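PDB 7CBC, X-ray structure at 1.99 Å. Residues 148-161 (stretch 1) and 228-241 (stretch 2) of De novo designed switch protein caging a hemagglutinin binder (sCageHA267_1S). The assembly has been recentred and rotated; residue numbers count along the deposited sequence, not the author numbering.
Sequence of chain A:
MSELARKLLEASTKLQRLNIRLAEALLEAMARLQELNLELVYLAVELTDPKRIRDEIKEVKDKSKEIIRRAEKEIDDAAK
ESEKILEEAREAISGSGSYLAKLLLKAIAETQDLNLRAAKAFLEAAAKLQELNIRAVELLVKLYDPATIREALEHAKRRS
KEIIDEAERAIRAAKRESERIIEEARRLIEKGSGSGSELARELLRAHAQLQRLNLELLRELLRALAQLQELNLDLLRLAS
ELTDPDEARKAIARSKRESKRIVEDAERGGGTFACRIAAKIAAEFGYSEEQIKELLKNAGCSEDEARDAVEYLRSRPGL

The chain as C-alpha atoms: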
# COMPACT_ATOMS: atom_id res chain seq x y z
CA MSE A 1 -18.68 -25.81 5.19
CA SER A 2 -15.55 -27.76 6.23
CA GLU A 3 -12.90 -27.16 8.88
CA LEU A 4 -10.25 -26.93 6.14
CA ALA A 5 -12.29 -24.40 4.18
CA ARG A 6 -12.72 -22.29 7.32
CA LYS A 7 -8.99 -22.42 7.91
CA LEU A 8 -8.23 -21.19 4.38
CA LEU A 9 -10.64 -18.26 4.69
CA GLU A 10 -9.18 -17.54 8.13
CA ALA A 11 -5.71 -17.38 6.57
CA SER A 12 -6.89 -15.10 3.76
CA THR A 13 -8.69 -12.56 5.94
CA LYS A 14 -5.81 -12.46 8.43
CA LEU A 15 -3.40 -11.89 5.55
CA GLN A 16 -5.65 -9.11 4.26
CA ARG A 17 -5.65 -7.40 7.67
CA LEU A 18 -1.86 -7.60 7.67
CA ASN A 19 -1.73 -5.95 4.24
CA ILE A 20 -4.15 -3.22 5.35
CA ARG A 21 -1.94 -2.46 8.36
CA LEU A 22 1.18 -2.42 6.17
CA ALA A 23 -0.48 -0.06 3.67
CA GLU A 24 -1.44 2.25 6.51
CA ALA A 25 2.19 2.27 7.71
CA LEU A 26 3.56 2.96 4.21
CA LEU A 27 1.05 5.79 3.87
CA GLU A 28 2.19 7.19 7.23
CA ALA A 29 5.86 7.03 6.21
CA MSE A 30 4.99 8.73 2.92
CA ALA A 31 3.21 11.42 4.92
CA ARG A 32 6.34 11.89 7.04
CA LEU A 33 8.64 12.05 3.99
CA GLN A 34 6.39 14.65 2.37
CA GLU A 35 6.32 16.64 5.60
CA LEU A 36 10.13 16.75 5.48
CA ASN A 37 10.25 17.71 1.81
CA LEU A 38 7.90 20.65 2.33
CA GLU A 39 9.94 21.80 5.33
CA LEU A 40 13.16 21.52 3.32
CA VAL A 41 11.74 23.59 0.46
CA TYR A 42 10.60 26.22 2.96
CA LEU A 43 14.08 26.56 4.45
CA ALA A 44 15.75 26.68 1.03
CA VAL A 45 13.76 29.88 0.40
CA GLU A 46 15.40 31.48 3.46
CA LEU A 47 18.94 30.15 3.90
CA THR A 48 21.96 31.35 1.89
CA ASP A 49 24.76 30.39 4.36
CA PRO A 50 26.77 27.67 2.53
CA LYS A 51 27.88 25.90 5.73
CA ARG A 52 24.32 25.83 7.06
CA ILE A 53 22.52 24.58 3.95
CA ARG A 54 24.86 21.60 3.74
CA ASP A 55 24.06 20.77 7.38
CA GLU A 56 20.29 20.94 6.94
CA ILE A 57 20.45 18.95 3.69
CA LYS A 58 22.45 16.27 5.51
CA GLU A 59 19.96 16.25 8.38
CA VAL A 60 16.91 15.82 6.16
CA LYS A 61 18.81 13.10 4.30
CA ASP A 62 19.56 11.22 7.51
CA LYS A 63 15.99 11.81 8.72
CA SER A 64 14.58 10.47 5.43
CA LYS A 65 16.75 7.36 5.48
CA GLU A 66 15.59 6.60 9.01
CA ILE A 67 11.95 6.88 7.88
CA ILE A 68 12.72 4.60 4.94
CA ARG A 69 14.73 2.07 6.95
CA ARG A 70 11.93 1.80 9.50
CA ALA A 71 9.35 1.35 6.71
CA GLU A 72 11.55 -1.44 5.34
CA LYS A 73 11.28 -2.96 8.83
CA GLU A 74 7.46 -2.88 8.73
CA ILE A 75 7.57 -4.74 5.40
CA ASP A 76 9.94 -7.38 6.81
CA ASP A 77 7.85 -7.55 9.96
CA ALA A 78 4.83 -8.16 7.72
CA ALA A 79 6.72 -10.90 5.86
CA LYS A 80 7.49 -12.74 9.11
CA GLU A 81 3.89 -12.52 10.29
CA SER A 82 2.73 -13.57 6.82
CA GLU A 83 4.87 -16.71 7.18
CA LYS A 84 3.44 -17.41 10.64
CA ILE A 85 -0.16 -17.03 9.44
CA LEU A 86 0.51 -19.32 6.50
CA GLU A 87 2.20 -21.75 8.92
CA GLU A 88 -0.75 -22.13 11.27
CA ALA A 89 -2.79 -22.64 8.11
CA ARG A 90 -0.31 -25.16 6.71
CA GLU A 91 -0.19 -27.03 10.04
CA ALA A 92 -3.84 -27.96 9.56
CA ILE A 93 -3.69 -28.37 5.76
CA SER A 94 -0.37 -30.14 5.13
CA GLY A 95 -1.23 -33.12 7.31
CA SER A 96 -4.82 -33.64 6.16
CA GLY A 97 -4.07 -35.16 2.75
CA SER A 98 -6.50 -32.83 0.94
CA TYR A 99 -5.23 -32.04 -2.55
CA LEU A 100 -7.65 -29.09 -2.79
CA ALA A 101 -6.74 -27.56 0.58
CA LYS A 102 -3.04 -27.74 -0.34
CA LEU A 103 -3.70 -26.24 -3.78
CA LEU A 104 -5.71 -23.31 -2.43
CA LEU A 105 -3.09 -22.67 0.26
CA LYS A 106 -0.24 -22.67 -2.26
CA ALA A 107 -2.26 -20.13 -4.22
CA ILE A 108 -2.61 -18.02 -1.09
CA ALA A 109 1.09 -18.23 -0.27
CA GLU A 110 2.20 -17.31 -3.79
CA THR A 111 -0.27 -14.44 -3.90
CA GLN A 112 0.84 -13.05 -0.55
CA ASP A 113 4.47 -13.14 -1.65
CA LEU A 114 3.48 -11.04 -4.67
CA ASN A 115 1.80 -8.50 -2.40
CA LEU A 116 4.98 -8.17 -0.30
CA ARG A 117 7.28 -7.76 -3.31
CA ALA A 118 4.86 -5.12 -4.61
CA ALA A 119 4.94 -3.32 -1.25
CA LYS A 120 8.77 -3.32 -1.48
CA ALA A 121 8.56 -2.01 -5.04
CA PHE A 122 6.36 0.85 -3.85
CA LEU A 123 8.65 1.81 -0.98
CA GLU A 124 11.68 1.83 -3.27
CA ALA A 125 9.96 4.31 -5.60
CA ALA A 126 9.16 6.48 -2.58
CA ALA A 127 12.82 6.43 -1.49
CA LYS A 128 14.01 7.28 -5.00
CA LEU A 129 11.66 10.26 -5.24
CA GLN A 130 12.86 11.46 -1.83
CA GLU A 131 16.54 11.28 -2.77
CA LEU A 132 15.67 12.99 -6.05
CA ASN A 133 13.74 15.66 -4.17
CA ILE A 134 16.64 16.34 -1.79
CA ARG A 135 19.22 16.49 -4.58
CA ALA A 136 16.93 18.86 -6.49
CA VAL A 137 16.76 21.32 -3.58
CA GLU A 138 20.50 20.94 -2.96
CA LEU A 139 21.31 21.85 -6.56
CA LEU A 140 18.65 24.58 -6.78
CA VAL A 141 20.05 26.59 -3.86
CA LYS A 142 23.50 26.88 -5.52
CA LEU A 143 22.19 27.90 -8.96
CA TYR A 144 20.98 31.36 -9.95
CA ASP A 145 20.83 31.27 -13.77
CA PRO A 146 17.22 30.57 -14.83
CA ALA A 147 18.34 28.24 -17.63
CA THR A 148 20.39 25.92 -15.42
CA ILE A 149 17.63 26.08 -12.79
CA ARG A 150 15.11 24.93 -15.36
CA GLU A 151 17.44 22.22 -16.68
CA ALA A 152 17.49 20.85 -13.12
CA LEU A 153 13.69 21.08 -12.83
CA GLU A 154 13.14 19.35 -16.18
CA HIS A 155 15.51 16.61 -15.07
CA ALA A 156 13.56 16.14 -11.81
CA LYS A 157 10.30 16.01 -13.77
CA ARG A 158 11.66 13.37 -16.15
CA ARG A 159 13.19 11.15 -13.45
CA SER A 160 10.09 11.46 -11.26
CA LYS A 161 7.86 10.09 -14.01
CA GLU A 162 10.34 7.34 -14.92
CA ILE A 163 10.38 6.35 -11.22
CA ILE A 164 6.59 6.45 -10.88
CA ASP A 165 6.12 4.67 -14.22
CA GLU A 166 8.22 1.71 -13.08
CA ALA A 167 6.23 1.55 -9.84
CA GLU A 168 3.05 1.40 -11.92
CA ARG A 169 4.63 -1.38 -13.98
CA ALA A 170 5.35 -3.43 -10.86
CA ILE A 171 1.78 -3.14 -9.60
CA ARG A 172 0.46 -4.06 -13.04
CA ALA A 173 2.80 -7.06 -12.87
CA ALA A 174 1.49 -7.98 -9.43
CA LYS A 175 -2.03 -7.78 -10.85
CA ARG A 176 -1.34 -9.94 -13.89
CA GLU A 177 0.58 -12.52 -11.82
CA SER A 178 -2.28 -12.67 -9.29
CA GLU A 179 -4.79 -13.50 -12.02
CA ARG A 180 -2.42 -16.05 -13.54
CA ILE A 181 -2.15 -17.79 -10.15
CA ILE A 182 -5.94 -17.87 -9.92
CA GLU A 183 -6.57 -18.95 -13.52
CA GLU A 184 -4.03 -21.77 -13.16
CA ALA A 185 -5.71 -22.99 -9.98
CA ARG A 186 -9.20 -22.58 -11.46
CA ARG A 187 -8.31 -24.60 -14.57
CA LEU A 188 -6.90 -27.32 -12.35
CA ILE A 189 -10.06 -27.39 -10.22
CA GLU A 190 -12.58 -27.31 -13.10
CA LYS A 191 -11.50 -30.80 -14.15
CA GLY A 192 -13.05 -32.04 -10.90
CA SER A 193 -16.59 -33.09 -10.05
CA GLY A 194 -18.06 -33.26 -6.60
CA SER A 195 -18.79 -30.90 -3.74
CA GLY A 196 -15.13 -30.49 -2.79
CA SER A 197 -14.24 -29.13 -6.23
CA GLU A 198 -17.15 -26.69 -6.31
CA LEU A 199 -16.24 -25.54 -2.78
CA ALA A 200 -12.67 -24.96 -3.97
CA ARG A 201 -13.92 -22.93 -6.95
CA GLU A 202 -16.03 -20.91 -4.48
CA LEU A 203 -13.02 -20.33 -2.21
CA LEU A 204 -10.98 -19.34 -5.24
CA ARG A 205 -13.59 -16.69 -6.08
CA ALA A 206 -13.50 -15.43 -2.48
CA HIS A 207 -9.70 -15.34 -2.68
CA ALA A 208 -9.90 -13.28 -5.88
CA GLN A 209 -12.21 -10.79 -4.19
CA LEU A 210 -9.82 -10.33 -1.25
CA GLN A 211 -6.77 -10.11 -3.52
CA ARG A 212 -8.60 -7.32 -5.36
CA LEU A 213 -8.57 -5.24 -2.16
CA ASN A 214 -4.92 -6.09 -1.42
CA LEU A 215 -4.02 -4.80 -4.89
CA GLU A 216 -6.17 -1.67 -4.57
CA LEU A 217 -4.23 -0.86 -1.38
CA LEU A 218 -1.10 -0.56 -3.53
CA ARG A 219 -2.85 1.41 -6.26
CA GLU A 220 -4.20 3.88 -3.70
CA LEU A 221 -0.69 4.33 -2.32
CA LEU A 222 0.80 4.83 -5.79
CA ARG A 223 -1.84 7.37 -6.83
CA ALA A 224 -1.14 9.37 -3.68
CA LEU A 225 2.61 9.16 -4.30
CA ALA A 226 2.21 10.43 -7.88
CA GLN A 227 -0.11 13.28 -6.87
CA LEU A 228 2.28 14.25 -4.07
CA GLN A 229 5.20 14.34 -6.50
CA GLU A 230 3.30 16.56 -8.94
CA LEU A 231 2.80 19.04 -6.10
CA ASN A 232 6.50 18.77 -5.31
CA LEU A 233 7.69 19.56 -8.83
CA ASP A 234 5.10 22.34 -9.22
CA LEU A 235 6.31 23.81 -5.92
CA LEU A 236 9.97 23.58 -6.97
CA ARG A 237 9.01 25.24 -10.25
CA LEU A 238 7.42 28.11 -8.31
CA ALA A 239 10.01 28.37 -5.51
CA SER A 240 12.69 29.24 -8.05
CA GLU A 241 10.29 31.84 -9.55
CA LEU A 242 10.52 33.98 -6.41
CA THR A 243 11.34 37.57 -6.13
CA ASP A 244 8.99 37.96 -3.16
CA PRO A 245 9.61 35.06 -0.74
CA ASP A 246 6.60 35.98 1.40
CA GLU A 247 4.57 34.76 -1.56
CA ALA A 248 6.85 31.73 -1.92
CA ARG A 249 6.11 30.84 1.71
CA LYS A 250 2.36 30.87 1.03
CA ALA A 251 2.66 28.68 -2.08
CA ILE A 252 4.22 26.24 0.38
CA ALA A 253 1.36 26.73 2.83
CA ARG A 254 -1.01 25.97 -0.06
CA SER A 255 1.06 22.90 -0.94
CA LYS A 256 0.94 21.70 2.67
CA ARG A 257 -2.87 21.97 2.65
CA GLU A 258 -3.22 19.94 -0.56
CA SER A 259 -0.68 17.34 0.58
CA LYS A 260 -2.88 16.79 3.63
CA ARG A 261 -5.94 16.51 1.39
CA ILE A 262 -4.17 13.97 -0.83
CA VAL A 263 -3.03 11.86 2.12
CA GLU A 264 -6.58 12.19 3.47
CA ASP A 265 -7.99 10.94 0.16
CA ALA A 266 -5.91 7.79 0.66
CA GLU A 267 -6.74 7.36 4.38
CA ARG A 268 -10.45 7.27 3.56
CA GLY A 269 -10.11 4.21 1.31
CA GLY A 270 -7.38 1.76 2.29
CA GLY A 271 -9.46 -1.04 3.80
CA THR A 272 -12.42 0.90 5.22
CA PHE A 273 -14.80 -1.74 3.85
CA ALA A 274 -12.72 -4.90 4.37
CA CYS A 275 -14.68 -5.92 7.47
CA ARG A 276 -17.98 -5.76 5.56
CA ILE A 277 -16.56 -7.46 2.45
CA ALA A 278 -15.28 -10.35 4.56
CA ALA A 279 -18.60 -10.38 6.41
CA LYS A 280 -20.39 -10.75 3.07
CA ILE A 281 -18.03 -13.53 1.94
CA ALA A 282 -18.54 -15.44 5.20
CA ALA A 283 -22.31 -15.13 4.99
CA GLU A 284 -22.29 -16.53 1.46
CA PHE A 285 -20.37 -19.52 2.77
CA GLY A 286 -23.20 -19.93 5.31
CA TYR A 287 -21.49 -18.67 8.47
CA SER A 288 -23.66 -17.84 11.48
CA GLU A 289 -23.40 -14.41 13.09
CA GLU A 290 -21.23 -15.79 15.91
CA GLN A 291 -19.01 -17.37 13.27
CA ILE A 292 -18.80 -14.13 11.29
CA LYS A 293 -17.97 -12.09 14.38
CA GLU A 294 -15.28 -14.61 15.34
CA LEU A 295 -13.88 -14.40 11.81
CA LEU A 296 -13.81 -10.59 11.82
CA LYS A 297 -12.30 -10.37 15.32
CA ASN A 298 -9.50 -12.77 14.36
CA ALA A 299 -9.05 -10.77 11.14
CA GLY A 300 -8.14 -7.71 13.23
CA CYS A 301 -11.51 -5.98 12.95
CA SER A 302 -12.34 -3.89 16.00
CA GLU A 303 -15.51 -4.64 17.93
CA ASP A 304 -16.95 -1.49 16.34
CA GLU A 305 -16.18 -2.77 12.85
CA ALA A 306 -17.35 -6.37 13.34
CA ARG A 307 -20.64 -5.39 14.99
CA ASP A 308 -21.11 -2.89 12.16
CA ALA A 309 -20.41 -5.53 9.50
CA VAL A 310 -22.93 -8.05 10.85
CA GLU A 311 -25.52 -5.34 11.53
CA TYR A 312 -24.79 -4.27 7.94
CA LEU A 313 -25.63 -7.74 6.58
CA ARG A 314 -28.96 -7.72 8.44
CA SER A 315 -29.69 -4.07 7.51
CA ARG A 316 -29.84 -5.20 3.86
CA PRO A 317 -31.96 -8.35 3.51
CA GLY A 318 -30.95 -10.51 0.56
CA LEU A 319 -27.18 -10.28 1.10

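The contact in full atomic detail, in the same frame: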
# COMPACT_ATOMS: atom_id res chain seq x y z
N THR A 148 19.86 27.08 -16.13
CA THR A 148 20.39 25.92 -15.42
C THR A 148 19.44 25.47 -14.31
O THR A 148 19.42 24.29 -13.96
CB THR A 148 21.75 26.26 -14.84
OG1 THR A 148 21.65 27.52 -14.16
CG2 THR A 148 22.80 26.35 -15.96
N ILE A 149 18.69 26.41 -13.72
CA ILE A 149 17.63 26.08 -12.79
C ILE A 149 16.57 25.24 -13.47
O ILE A 149 16.10 24.23 -12.94
CB ILE A 149 17.01 27.37 -12.21
CG1 ILE A 149 17.93 28.02 -11.17
CG2 ILE A 149 15.61 27.10 -11.66
CD1 ILE A 149 17.35 29.30 -10.63
N ARG A 150 16.17 25.65 -14.67
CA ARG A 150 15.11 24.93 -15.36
C ARG A 150 15.61 23.58 -15.86
O ARG A 150 14.87 22.58 -15.81
CB ARG A 150 14.57 25.77 -16.51
CG ARG A 150 13.87 24.96 -17.52
CD ARG A 150 12.49 24.73 -17.00
NE ARG A 150 11.61 24.19 -18.00
CZ ARG A 150 10.88 24.96 -18.80
NH1 ARG A 150 10.95 26.29 -18.69
NH2 ARG A 150 10.10 24.41 -19.73
N GLU A 151 16.86 23.51 -16.32
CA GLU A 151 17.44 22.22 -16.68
C GLU A 151 17.35 21.24 -15.51
O GLU A 151 17.05 20.06 -15.71
CB GLU A 151 18.89 22.38 -17.12
CG GLU A 151 19.62 21.06 -17.37
CD GLU A 151 21.12 21.23 -17.62
OE1 GLU A 151 21.59 22.39 -17.72
OE2 GLU A 151 21.82 20.21 -17.71
N ALA A 152 17.59 21.72 -14.29
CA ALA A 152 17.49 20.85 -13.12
C ALA A 152 16.04 20.47 -12.84
O ALA A 152 15.76 19.34 -12.45
CB ALA A 152 18.11 21.54 -11.91
N LEU A 153 15.10 21.40 -13.03
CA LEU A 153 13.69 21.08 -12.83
C LEU A 153 13.19 20.08 -13.86
O LEU A 153 12.47 19.12 -13.53
CB LEU A 153 12.86 22.36 -12.87
CG LEU A 153 13.06 23.33 -11.71
CD1 LEU A 153 12.26 24.60 -11.95
CD2 LEU A 153 12.64 22.69 -10.39
N GLU A 154 13.54 20.29 -15.13
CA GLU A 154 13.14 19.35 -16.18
C GLU A 154 13.72 17.97 -15.93
O GLU A 154 13.08 16.95 -16.22
CB GLU A 154 13.59 19.89 -17.55
CG GLU A 154 12.78 21.09 -18.03
CD GLU A 154 11.35 20.73 -18.41
OE1 GLU A 154 11.15 19.60 -18.91
OE2 GLU A 154 10.44 21.56 -18.21
N HIS A 155 14.93 17.91 -15.38
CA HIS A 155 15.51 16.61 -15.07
C HIS A 155 14.73 15.92 -13.95
O HIS A 155 14.46 14.72 -14.02
CB HIS A 155 16.98 16.76 -14.69
CG HIS A 155 17.67 15.46 -14.45
ND1 HIS A 155 17.57 14.78 -13.25
CD2 HIS A 155 18.46 14.70 -15.25
CE1 HIS A 155 18.27 13.66 -13.33
NE2 HIS A 155 18.81 13.58 -14.54
N ALA A 156 14.36 16.68 -12.91
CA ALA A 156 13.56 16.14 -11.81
C ALA A 156 12.20 15.67 -12.29
O ALA A 156 11.70 14.63 -11.85
CB ALA A 156 13.40 17.19 -10.71
N LYS A 157 11.57 16.44 -13.18
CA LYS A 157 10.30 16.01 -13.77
C LYS A 157 10.46 14.69 -14.51
O LYS A 157 9.68 13.75 -14.29
CB LYS A 157 9.78 17.11 -14.69
CG LYS A 157 8.62 16.70 -15.59
CD LYS A 157 8.16 17.90 -16.41
CE LYS A 157 6.91 17.58 -17.21
NZ LYS A 157 6.38 18.81 -17.88
N ARG A 158 11.48 14.58 -15.36
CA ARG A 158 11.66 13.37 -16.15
C ARG A 158 11.91 12.16 -15.26
O ARG A 158 11.25 11.12 -15.41
CB ARG A 158 12.80 13.54 -17.16
CG ARG A 158 13.47 12.23 -17.59
CD ARG A 158 14.64 12.44 -18.58
NE ARG A 158 15.48 13.59 -18.20
CZ ARG A 158 15.73 14.63 -18.99
NH1 ARG A 158 15.21 14.67 -20.22
NH2 ARG A 158 16.48 15.63 -18.56
N ARG A 159 12.85 12.28 -14.31
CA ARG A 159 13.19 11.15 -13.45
C ARG A 159 12.02 10.75 -12.56
O ARG A 159 11.79 9.56 -12.35
CB ARG A 159 14.41 11.48 -12.60
CG ARG A 159 15.69 10.83 -13.09
CD ARG A 159 15.53 9.30 -13.17
NE ARG A 159 15.96 8.60 -11.96
CZ ARG A 159 15.75 7.31 -11.72
NH1 ARG A 159 15.11 6.56 -12.60
NH2 ARG A 159 16.18 6.76 -10.58
N SER A 160 11.30 11.73 -12.02
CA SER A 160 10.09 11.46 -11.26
C SER A 160 9.14 10.53 -12.01
O SER A 160 8.68 9.52 -11.47
CB SER A 160 9.37 12.77 -10.92
OG SER A 160 10.09 13.50 -9.95
N LYS A 161 8.84 10.88 -13.27
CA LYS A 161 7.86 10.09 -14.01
C LYS A 161 8.42 8.73 -14.42
O LYS A 161 7.67 7.75 -14.46
CB LYS A 161 7.37 10.85 -15.24
CG LYS A 161 6.06 10.27 -15.76
CD LYS A 161 5.41 11.13 -16.82
CE LYS A 161 4.11 10.49 -17.29
NZ LYS A 161 4.26 9.03 -17.58
N LEU A 228 1.36 13.51 -4.93
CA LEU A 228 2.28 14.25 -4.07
C LEU A 228 3.50 14.74 -4.85
O LEU A 228 3.99 15.85 -4.61
CB LEU A 228 2.72 13.38 -2.90
CG LEU A 228 1.72 13.29 -1.75
CD1 LEU A 228 2.42 12.69 -0.55
CD2 LEU A 228 1.12 14.65 -1.42
N GLN A 229 4.01 13.93 -5.77
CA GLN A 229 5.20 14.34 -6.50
C GLN A 229 4.89 15.40 -7.55
O GLN A 229 5.77 16.18 -7.89
CB GLN A 229 5.86 13.13 -7.15
CG GLN A 229 7.18 13.41 -7.86
CD GLN A 229 8.30 13.88 -6.93
OE1 GLN A 229 8.23 13.76 -5.70
NE2 GLN A 229 9.36 14.40 -7.53
N GLU A 230 3.66 15.45 -8.07
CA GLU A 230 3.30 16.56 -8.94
C GLU A 230 3.25 17.88 -8.17
O GLU A 230 3.73 18.91 -8.66
CB GLU A 230 1.97 16.30 -9.64
CG GLU A 230 2.10 15.48 -10.92
CD GLU A 230 2.11 16.35 -12.17
OE1 GLU A 230 3.21 16.73 -12.63
OE2 GLU A 230 1.01 16.65 -12.69
N LEU A 231 2.69 17.87 -6.96
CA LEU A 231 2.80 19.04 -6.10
C LEU A 231 4.25 19.44 -5.89
O LEU A 231 4.59 20.63 -5.94
CB LEU A 231 2.15 18.77 -4.74
CG LEU A 231 0.64 18.78 -4.62
CD1 LEU A 231 0.27 18.73 -3.15
CD2 LEU A 231 0.04 20.01 -5.29
N ASN A 232 5.11 18.46 -5.63
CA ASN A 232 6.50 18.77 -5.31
C ASN A 232 7.21 19.47 -6.47
O ASN A 232 7.85 20.50 -6.29
CB ASN A 232 7.24 17.49 -4.91
CG ASN A 232 6.87 17.03 -3.52
OD1 ASN A 232 6.26 17.76 -2.75
ND2 ASN A 232 7.24 15.80 -3.20
N LEU A 233 7.08 18.92 -7.68
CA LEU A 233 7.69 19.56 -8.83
C LEU A 233 7.09 20.93 -9.10
O LEU A 233 7.82 21.90 -9.34
CB LEU A 233 7.56 18.65 -10.06
CG LEU A 233 8.20 17.28 -9.86
CD1 LEU A 233 7.58 16.26 -10.81
CD2 LEU A 233 9.71 17.34 -10.05
N ASP A 234 5.75 21.04 -9.04
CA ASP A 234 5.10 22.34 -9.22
C ASP A 234 5.59 23.35 -8.19
O ASP A 234 5.77 24.54 -8.51
CB ASP A 234 3.58 22.18 -9.10
CG ASP A 234 2.94 21.54 -10.35
OD1 ASP A 234 3.70 21.13 -11.27
OD2 ASP A 234 1.69 21.44 -10.40
N LEU A 235 5.82 22.91 -6.96
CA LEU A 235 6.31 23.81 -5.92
C LEU A 235 7.75 24.21 -6.17
O LEU A 235 8.13 25.37 -5.95
CB LEU A 235 6.15 23.15 -4.56
CG LEU A 235 6.69 23.89 -3.35
CD1 LEU A 235 5.88 25.16 -3.08
CD2 LEU A 235 6.67 22.97 -2.14
N LEU A 236 8.59 23.26 -6.61
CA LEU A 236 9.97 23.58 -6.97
C LEU A 236 10.02 24.52 -8.17
O LEU A 236 10.88 25.40 -8.25
CB LEU A 236 10.75 22.31 -7.27
CG LEU A 236 11.14 21.50 -6.03
CD1 LEU A 236 12.09 20.39 -6.42
CD2 LEU A 236 11.76 22.38 -4.97
N ARG A 237 9.12 24.31 -9.14
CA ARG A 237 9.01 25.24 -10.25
C ARG A 237 8.74 26.65 -9.74
O ARG A 237 9.41 27.60 -10.16
CB ARG A 237 7.91 24.78 -11.20
CG ARG A 237 7.89 25.50 -12.53
CD ARG A 237 7.60 24.52 -13.66
NE ARG A 237 7.59 25.18 -14.96
CZ ARG A 237 8.68 25.54 -15.62
NH1 ARG A 237 9.88 25.29 -15.10
NH2 ARG A 237 8.58 26.15 -16.80
N LEU A 238 7.80 26.80 -8.81
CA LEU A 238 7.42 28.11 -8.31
C LEU A 238 8.45 28.70 -7.35
O LEU A 238 8.66 29.92 -7.34
CB LEU A 238 6.06 28.03 -7.61
CG LEU A 238 4.84 28.60 -8.33
CD1 LEU A 238 4.71 28.00 -9.73
CD2 LEU A 238 3.58 28.34 -7.49
N ALA A 239 9.09 27.86 -6.53
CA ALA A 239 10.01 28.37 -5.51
C ALA A 239 11.33 28.85 -6.09
O ALA A 239 12.10 29.47 -5.36
CB ALA A 239 10.29 27.30 -4.45
N SER A 240 11.61 28.56 -7.35
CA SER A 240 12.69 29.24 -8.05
C SER A 240 12.19 30.44 -8.85
O SER A 240 13.01 31.20 -9.35
CB SER A 240 13.43 28.27 -8.97
OG SER A 240 12.53 27.62 -9.86
N GLU A 241 10.88 30.61 -8.99
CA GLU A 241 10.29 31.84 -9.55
C GLU A 241 9.90 32.79 -8.43
O GLU A 241 8.76 33.25 -8.36
CB GLU A 241 9.06 31.53 -10.40
CG GLU A 241 9.11 30.30 -11.30
CD GLU A 241 10.12 30.37 -12.42
OE1 GLU A 241 11.32 30.51 -12.13
OE2 GLU A 241 9.69 30.24 -13.59

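Two helical segments of one chain lie side by side here, far apart in sequence and running in opposite directions. The angle between their axes is 177°, so they are almost exactly antiparallel, and the axes approach to 10.4 Å. With so little tilt the helices do not diverge within the window, and the register climbs steadily along one as it descends along the other: Leu153 lies across from Arg237, Lys157 from Leu233, Ser160 from Gln229. The closest of these pairings, Lys157 CA to Leu233 CA, spans 6.6 Å. The contact is modest, 481 Å² over both sides, and three residues, Leu153, Arg237 and Leu233, carry much of it.

Leu153 is the main apolar residue that stretch 1 contributes. Its CA-to-CB bond points toward the other helix, and its chi1 m, chi2 t rotamer, common for leucine in a helix, lets the two methyls reach different neighbours. Leu153 CD2 rests 3.7 Å from Leu236 CB, while Leu153 CD1 lies 3.7 Å from Arg237 CA and equally far from Ser240 OG. The leucine thus packs against backbone as well as side chain. Ile149, one turn earlier, extends this surface by placing CG2 3.6 Å from Ser240 OG; the hydroxyl itself has the carbonyls Leu236 O and Arg237 O of its own stretch within reach.

Leu233 plays the answering part from stretch 2, nearer the other end of the contact. It too points toward its partner, and adopts the same m, t rotamer class. Its CD2 meets the small Ala156 at 3.8 Å from CB and comes 3.7 Å from the backbone C of that residue, so the leucine methyl touches both the alanine's side chain and its main chain. CD1 of Leu233 reaches 3.8 Å from Ser160 OG, bringing the apolar packing right up to the polar contact beyond it.

That polar contact is the one hydrogen bond between the stretches. Gln229 NE2 donates to Ser160 OG over 2.7 Å, with an N-H...acceptor angle of 136°, short but bent. The serine hydroxyl in turn donates to Ala156 O, 2.7 Å from OG, one turn back in its own helix. Accepting from the amide and donating to the carbonyl, the hydroxyl is used both ways, a sound way to place a polar group in a buried position.

Arg237 leaves its helix sideways, but its end comes nearer to stretch 1. CD1 of Leu153 lies near the plane of the guanidinium, at its edge, 4.0 Å from NH1 of Arg237. The other neighbour is less comfortable: Arg150 NH1 sits 3.0 Å from Arg237 NH2, two donors of like charge that cannot bond to each other. Arg237 NH2 lies over one face of the Arg150 guanidinium. Arg150 has a counterion within its own helix, since its NE forms a salt bridge with Glu154 OE2 at 2.9 Å. The rule to read is apolar packing between the axes, with charge left to the margin.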